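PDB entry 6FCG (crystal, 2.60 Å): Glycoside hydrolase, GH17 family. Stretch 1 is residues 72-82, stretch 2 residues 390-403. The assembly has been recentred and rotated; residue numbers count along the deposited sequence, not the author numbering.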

ATOM      1  N   LYS A  72     -37.727  12.846  28.894  1.00 25.47           N
ATOM      2  CA  LYS A  72     -37.679  13.304  30.276  1.00 26.87           C
ATOM      3  C   LYS A  72     -36.539  12.666  31.049  1.00 24.74           C
ATOM      4  O   LYS A  72     -35.866  13.338  31.819  1.00 22.98           O
ATOM      5  CB  LYS A  72     -38.995  13.034  31.003  1.00 30.29           C
ATOM      6  CG  LYS A  72     -40.120  13.955  30.584  1.00 32.92           C
ATOM      7  CD  LYS A  72     -41.482  13.459  31.028  1.00 36.39           C
ATOM      8  CE  LYS A  72     -41.736  13.729  32.499  1.00 39.51           C
ATOM      9  NZ  LYS A  72     -43.182  13.510  32.774  1.00 40.71           N
ATOM     10  N   GLU A  73     -36.312  11.380  30.814  1.00 24.60           N
ATOM     11  CA  GLU A  73     -35.125  10.700  31.332  1.00 24.76           C
ATOM     12  C   GLU A  73     -33.849  11.517  31.026  1.00 24.57           C
ATOM     13  O   GLU A  73     -33.073  11.827  31.933  1.00 24.31           O
ATOM     14  CB  GLU A  73     -35.016   9.283  30.766  1.00 26.44           C
ATOM     15  CG  GLU A  73     -36.031   8.279  31.303  1.00 29.91           C
ATOM     16  CD  GLU A  73     -35.980   6.903  30.631  1.00 34.46           C
ATOM     17  OE1 GLU A  73     -35.584   6.792  29.447  1.00 37.74           O
ATOM     18  OE2 GLU A  73     -36.312   5.899  31.302  1.00 34.40           O
ATOM     19  N   ASP A  74     -33.686  11.928  29.765  1.00 23.62           N
ATOM     20  CA  ASP A  74     -32.504  12.699  29.338  1.00 22.95           C
ATOM     21  C   ASP A  74     -32.420  14.046  30.006  1.00 22.16           C
ATOM     22  O   ASP A  74     -31.357  14.467  30.471  1.00 21.20           O
ATOM     23  CB  ASP A  74     -32.488  12.899  27.814  1.00 23.51           C
ATOM     24  CG  ASP A  74     -32.301  11.614  27.055  1.00 23.46           C
ATOM     25  OD1 ASP A  74     -32.081  10.564  27.696  1.00 24.60           O
ATOM     26  OD2 ASP A  74     -32.401  11.604  25.807  1.00 23.60           O
ATOM     27  N   MET A  75     -33.549  14.728  30.045  1.00 23.19           N
ATOM     28  CA  MET A  75     -33.599  16.034  30.662  1.00 24.58           C
ATOM     29  C   MET A  75     -33.184  15.962  32.119  1.00 24.65           C
ATOM     30  O   MET A  75     -32.444  16.839  32.581  1.00 23.76           O
ATOM     31  CB  MET A  75     -34.996  16.647  30.552  1.00 25.42           C
ATOM     32  CG  MET A  75     -35.492  17.003  29.158  1.00 25.77           C
ATOM     33  SD  MET A  75     -34.437  18.048  28.156  1.00 28.65           S
ATOM     34  CE  MET A  75     -33.526  16.806  27.199  1.00 27.45           C
ATOM     35  N   LYS A  76     -33.652  14.939  32.839  1.00 26.27           N
ATOM     36  CA  LYS A  76     -33.297  14.799  34.251  1.00 27.02           C
ATOM     37  C   LYS A  76     -31.790  14.599  34.404  1.00 25.75           C
ATOM     38  O   LYS A  76     -31.174  15.261  35.245  1.00 25.15           O
ATOM     39  CB  LYS A  76     -34.067  13.676  34.946  1.00 29.64           C
ATOM     40  CG  LYS A  76     -35.578  13.898  35.054  1.00 32.39           C
ATOM     41  CD  LYS A  76     -36.228  13.081  36.170  1.00 33.80           C
ATOM     42  CE  LYS A  76     -37.706  12.783  35.941  1.00 37.01           C
ATOM     43  NZ  LYS A  76     -38.037  11.350  35.791  1.00 38.68           N
ATOM     44  N   ILE A  77     -31.211  13.729  33.568  1.00 23.10           N
ATOM     45  CA  ILE A  77     -29.769  13.493  33.532  1.00 20.86           C
ATOM     46  C   ILE A  77     -28.964  14.773  33.248  1.00 21.33           C
ATOM     47  O   ILE A  77     -27.957  15.063  33.928  1.00 22.03           O
ATOM     48  CB  ILE A  77     -29.404  12.413  32.489  1.00 20.00           C
ATOM     49  CG1 ILE A  77     -29.909  11.056  32.928  1.00 19.15           C
ATOM     50  CG2 ILE A  77     -27.887  12.338  32.257  1.00 20.19           C
ATOM     51  CD1 ILE A  77     -30.099  10.081  31.798  1.00 19.62           C
ATOM     52  N   LEU A  78     -29.370  15.529  32.242  1.00 21.60           N
ATOM     53  CA  LEU A  78     -28.640  16.735  31.895  1.00 22.76           C
ATOM     54  C   LEU A  78     -28.752  17.762  32.986  1.00 22.50           C
ATOM     55  O   LEU A  78     -27.792  18.493  33.268  1.00 23.61           O
ATOM     56  CB  LEU A  78     -29.148  17.314  30.563  1.00 24.45           C
ATOM     57  CG  LEU A  78     -28.933  16.448  29.322  1.00 26.45           C
ATOM     58  CD1 LEU A  78     -29.427  17.191  28.097  1.00 26.40           C
ATOM     59  CD2 LEU A  78     -27.474  16.068  29.157  1.00 27.19           C
ATOM     60  N   HIS A  79     -29.949  17.891  33.544  1.00 22.85           N
ATOM     61  CA  HIS A  79     -30.203  18.875  34.593  1.00 24.43           C
ATOM     62  C   HIS A  79     -29.369  18.584  35.834  1.00 24.46           C
ATOM     63  O   HIS A  79     -28.824  19.509  36.451  1.00 26.84           O
ATOM     64  CB  HIS A  79     -31.691  18.907  34.950  1.00 27.17           C
ATOM     65  CG  HIS A  79     -32.024  19.902  36.006  1.00 28.27           C
ATOM     66  ND1 HIS A  79     -32.340  21.212  35.712  1.00 31.01           N
ATOM     67  CD2 HIS A  79     -32.014  19.803  37.355  1.00 27.30           C
ATOM     68  CE1 HIS A  79     -32.543  21.871  36.839  1.00 31.58           C
ATOM     69  NE2 HIS A  79     -32.339  21.038  37.846  1.00 29.74           N
ATOM     70  N   ALA A  80     -29.235  17.306  36.167  1.00 23.98           N
ATOM     71  CA  ALA A  80     -28.401  16.865  37.285  1.00 24.38           C
ATOM     72  C   ALA A  80     -26.943  17.282  37.125  1.00 26.17           C
ATOM     73  O   ALA A  80     -26.286  17.593  38.104  1.00 30.13           O
ATOM     74  CB  ALA A  80     -28.501  15.354  37.444  1.00 24.45           C
ATOM     75  N   MET A  81     -26.468  17.303  35.879  1.00 28.57           N
ATOM     76  CA  MET A  81     -25.129  17.759  35.473  1.00 28.29           C
ATOM     77  C   MET A  81     -24.908  19.266  35.387  1.00 27.98           C
ATOM     78  O   MET A  81     -23.837  19.676  34.976  1.00 27.78           O
ATOM     79  CB  MET A  81     -24.881  17.300  34.048  1.00 30.90           C
ATOM     80  CG  MET A  81     -24.109  16.042  33.847  1.00 31.88           C
ATOM     81  SD  MET A  81     -23.942  15.831  32.056  1.00 31.58           S
ATOM     82  CE  MET A  81     -22.679  17.086  31.738  1.00 33.21           C
ATOM     83  N   ASN A  82     -25.894  20.084  35.729  1.00 29.40           N
ATOM     84  CA  ASN A  82     -25.834  21.560  35.551  1.00 30.59           C
ATOM     85  C   ASN A  82     -25.991  22.081  34.137  1.00 28.48           C
ATOM     86  O   ASN A  82     -25.704  23.248  33.881  1.00 30.44           O
ATOM     87  CB  ASN A  82     -24.587  22.197  36.158  1.00 31.95           C
ATOM     88  CG  ASN A  82     -24.570  22.092  37.641  1.00 34.83           C
ATOM     89  OD1 ASN A  82     -25.457  22.616  38.305  1.00 38.60           O
ATOM     90  ND2 ASN A  82     -23.566  21.410  38.183  1.00 37.83           N
ATOM     91  N   GLY A 390     -22.193  10.798  42.999  1.00 36.07           N
ATOM     92  CA  GLY A 390     -23.603  10.468  43.159  1.00 35.13           C
ATOM     93  C   GLY A 390     -24.591  11.363  42.414  1.00 35.04           C
ATOM     94  O   GLY A 390     -25.800  11.234  42.599  1.00 38.26           O
ATOM     95  N   VAL A 391     -24.092  12.218  41.526  1.00 32.94           N
ATOM     96  CA  VAL A 391     -24.912  13.174  40.783  1.00 31.61           C
ATOM     97  C   VAL A 391     -26.074  12.519  40.010  1.00 30.29           C
ATOM     98  O   VAL A 391     -27.140  13.121  39.898  1.00 28.57           O
ATOM     99  CB  VAL A 391     -24.019  14.032  39.833  1.00 34.29           C
ATOM    100  CG1 VAL A 391     -24.831  14.902  38.868  1.00 34.38           C
ATOM    101  CG2 VAL A 391     -23.111  14.938  40.659  1.00 33.51           C
ATOM    102  N   PHE A 392     -25.879  11.298  39.497  1.00 29.62           N
ATOM    103  CA  PHE A 392     -26.910  10.616  38.710  1.00 28.44           C
ATOM    104  C   PHE A 392     -27.629   9.536  39.479  1.00 28.73           C
ATOM    105  O   PHE A 392     -28.334   8.728  38.910  1.00 27.20           O
ATOM    106  CB  PHE A 392     -26.321   9.993  37.446  1.00 26.81           C
ATOM    107  CG  PHE A 392     -25.541  10.949  36.615  1.00 26.40           C
ATOM    108  CD1 PHE A 392     -26.178  11.959  35.912  1.00 27.40           C
ATOM    109  CD2 PHE A 392     -24.166  10.874  36.554  1.00 26.41           C
ATOM    110  CE1 PHE A 392     -25.443  12.871  35.161  1.00 25.96           C
ATOM    111  CE2 PHE A 392     -23.428  11.787  35.805  1.00 24.84           C
ATOM    112  CZ  PHE A 392     -24.066  12.783  35.115  1.00 24.08           C
ATOM    113  N   GLU A 393     -27.480   9.512  40.784  1.00 30.10           N
ATOM    114  CA  GLU A 393     -28.092   8.449  41.569  1.00 31.46           C
ATOM    115  C   GLU A 393     -29.654   8.490  41.524  1.00 29.63           C
ATOM    116  O   GLU A 393     -30.282   9.555  41.608  1.00 29.31           O
ATOM    117  CB  GLU A 393     -27.440   8.492  42.932  1.00 35.68           C
ATOM    118  CG  GLU A 393     -27.914   7.402  43.874  1.00 41.32           C
ATOM    119  CD  GLU A 393     -26.821   6.491  44.360  1.00 42.80           C
ATOM    120  OE1 GLU A 393     -25.770   6.969  44.827  1.00 46.79           O
ATOM    121  OE2 GLU A 393     -27.053   5.275  44.304  1.00 45.25           O
ATOM    122  N   GLY A 394     -30.261   7.329  41.277  1.00 28.33           N
ATOM    123  CA  GLY A 394     -31.711   7.219  41.115  1.00 27.53           C
ATOM    124  C   GLY A 394     -32.215   7.474  39.700  1.00 27.16           C
ATOM    125  O   GLY A 394     -33.412   7.268  39.428  1.00 27.62           O
ATOM    126  N   LEU A 395     -31.329   7.932  38.808  1.00 23.51           N
ATOM    127  CA  LEU A 395     -31.687   8.250  37.430  1.00 21.69           C
ATOM    128  C   LEU A 395     -31.386   7.090  36.539  1.00 22.26           C
ATOM    129  O   LEU A 395     -30.482   6.301  36.790  1.00 24.23           O
ATOM    130  CB  LEU A 395     -30.926   9.491  36.968  1.00 20.84           C
ATOM    131  CG  LEU A 395     -31.355  10.830  37.632  1.00 19.91           C
ATOM    132  CD1 LEU A 395     -30.518  11.925  36.973  1.00 19.95           C
ATOM    133  CD2 LEU A 395     -32.843  11.176  37.627  1.00 18.41           C
ATOM    134  N   THR A 396     -32.113   7.046  35.448  1.00 24.43           N
ATOM    135  CA  THR A 396     -32.181   5.892  34.580  1.00 25.25           C
ATOM    136  C   THR A 396     -32.217   6.373  33.116  1.00 25.07           C
ATOM    137  O   THR A 396     -32.762   7.432  32.844  1.00 24.28           O
ATOM    138  CB  THR A 396     -33.448   5.090  35.015  1.00 25.69           C
ATOM    139  OG1 THR A 396     -33.059   3.845  35.557  1.00 26.37           O
ATOM    140  CG2 THR A 396     -34.536   4.865  33.897  1.00 26.16           C
ATOM    141  N   ARG A 397     -31.623   5.613  32.199  1.00 25.38           N
ATOM    142  CA  ARG A 397     -31.927   5.743  30.762  1.00 26.79           C
ATOM    143  C   ARG A 397     -32.320   4.384  30.194  1.00 27.29           C
ATOM    144  O   ARG A 397     -31.528   3.459  30.207  1.00 26.92           O
ATOM    145  CB  ARG A 397     -30.751   6.361  29.964  1.00 26.27           C
ATOM    146  CG  ARG A 397     -31.140   6.957  28.607  1.00 26.45           C
ATOM    147  CD  ARG A 397     -29.951   7.594  27.935  1.00 27.32           C
ATOM    148  NE  ARG A 397     -29.776   7.540  26.478  1.00 28.78           N
ATOM    149  CZ  ARG A 397     -30.201   8.389  25.557  1.00 30.91           C
ATOM    150  NH1 ARG A 397     -30.998   9.379  25.843  1.00 33.38           N
ATOM    151  NH2 ARG A 397     -29.851   8.216  24.303  1.00 35.05           N
ATOM    152  N   GLY A 398     -33.568   4.269  29.738  1.00 31.56           N
ATOM    153  CA  GLY A 398     -34.110   3.037  29.124  1.00 33.48           C
ATOM    154  C   GLY A 398     -34.107   1.834  30.053  1.00 34.98           C
ATOM    155  O   GLY A 398     -33.870   0.729  29.612  1.00 40.82           O
ATOM    156  N   GLY A 399     -34.289   2.063  31.352  1.00 35.02           N
ATOM    157  CA  GLY A 399     -34.078   1.036  32.364  1.00 33.99           C
ATOM    158  C   GLY A 399     -32.687   0.901  32.994  1.00 33.81           C
ATOM    159  O   GLY A 399     -32.565   0.325  34.068  1.00 39.65           O
ATOM    160  N   ASN A 400     -31.636   1.434  32.386  1.00 32.92           N
ATOM    161  CA  ASN A 400     -30.271   1.288  32.936  1.00 32.86           C
ATOM    162  C   ASN A 400     -29.859   2.397  33.894  1.00 33.86           C
ATOM    163  O   ASN A 400     -30.117   3.572  33.615  1.00 38.99           O
ATOM    164  CB  ASN A 400     -29.255   1.230  31.807  1.00 30.68           C
ATOM    165  CG  ASN A 400     -29.625   0.196  30.778  1.00 29.19           C
ATOM    166  OD1 ASN A 400     -30.104  -0.870  31.116  1.00 29.22           O
ATOM    167  ND2 ASN A 400     -29.415   0.506  29.518  1.00 29.04           N
ATOM    168  N   PRO A 401     -29.181   2.041  35.009  1.00 33.59           N
ATOM    169  CA  PRO A 401     -28.596   3.114  35.828  1.00 33.41           C
ATOM    170  C   PRO A 401     -27.370   3.717  35.147  1.00 34.58           C
ATOM    171  O   PRO A 401     -26.792   3.096  34.248  1.00 34.03           O
ATOM    172  CB  PRO A 401     -28.210   2.418  37.137  1.00 31.73           C
ATOM    173  CG  PRO A 401     -28.565   0.979  36.962  1.00 32.28           C
ATOM    174  CD  PRO A 401     -28.854   0.710  35.533  1.00 31.14           C
ATOM    175  N   ILE A 402     -26.986   4.916  35.580  1.00 33.98           N
ATOM    176  CA  ILE A 402     -25.855   5.598  34.995  1.00 33.60           C
ATOM    177  C   ILE A 402     -24.572   5.045  35.594  1.00 35.07           C
ATOM    178  O   ILE A 402     -24.144   5.420  36.678  1.00 34.66           O
ATOM    179  CB  ILE A 402     -25.941   7.122  35.140  1.00 34.82           C
ATOM    180  CG1 ILE A 402     -27.295   7.643  34.647  1.00 35.85           C
ATOM    181  CG2 ILE A 402     -24.826   7.794  34.359  1.00 34.63           C
ATOM    182  CD1 ILE A 402     -27.731   7.159  33.279  1.00 38.18           C
ATOM    183  N   THR A 403     -23.944   4.185  34.804  1.00 37.38           N
ATOM    184  CA  THR A 403     -22.749   3.430  35.148  1.00 35.78           C
ATOM    185  C   THR A 403     -21.539   4.033  34.441  1.00 35.64           C
ATOM    186  O   THR A 403     -21.675   4.694  33.415  1.00 38.67           O
ATOM    187  CB  THR A 403     -23.012   1.980  34.735  1.00 36.16           C
ATOM    188  OG1 THR A 403     -23.672   1.380  35.826  1.00 38.16           O
ATOM    189  CG2 THR A 403     -21.779   1.167  34.416  1.00 39.60           C
TER

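I77 sits at the apolar centre of this contact. Its CA-to-CB bond points sideways to stretch 2, but the end of the side chain comes nearer. CG2 of I77 lies 3.8 Å from CE1 of F392. CG1 of I77 is 4.2 Å from CD1 of L395, and CD1 of I77 is 4.0 Å from CD1 of I402. One isoleucine thus touches three apolar side chains, and the gain is the removal of hydrocarbon from water.

L395 points toward the helix. Its CD1 also meets the methyl of A80, with L395 CD1 4.0 Å from A80 CB. Its CD2 reaches the aliphatic start of K76, 3.9 Å from K76 CB. The end of that lysine leads away, so its charge stays clear of the leucine.

The F392 ring is met at its edge. M81 CG lies near the ring plane, 3.5 Å from F392 CZ. The carbonyl oxygen of I77 is also near that plane, 3.6 Å from F392 CE1. An aromatic edge is slightly positive, so it suits a carbonyl oxygen.

At the end of the helix, A80 packs against V391. A80 CB is 4.0 Å from V391 CG1, and A80 O is closer to the same methyl, 3.2 Å from V391 CG1. The backbones are close here, with A80 CA 6.2 Å from V391 CA.

Residues 72-80 are helical, in a helix that begins earlier in the chain, and are held by regular backbone bonds, such as I77 N to E73 O at 3.1 Å. Stretch 2 is mostly loop and turns. A type I turn spans G390 to E393, and a type II turn spans F392 to L395. The chain therefore bends twice and brings V391, F392 and L395 to the helix.

The polar edge lies at the first residues of stretch 1, where E73 CA and R397 CA are 5.9 Å apart. R397 and N400 close a type I' turn with paired backbone bonds: R397 N to N400 O is 2.9 Å, and N400 N to R397 O is 3.0 Å. G398 N is free to bond E73 OE1 at 3.2 Å, with a nearly straight angle of 166°. Positive phi at G398 favours glycine.

D74 and R397 form a salt bridge. R397 NH1 donates to D74 OD1, and the carboxylate oxygen lies near the guanidinium plane. The modelled distance from NH1 of R397 to OD1 of D74 is very short, 2.5 Å. NH1 is crowded in the model, so its exact place is less sure.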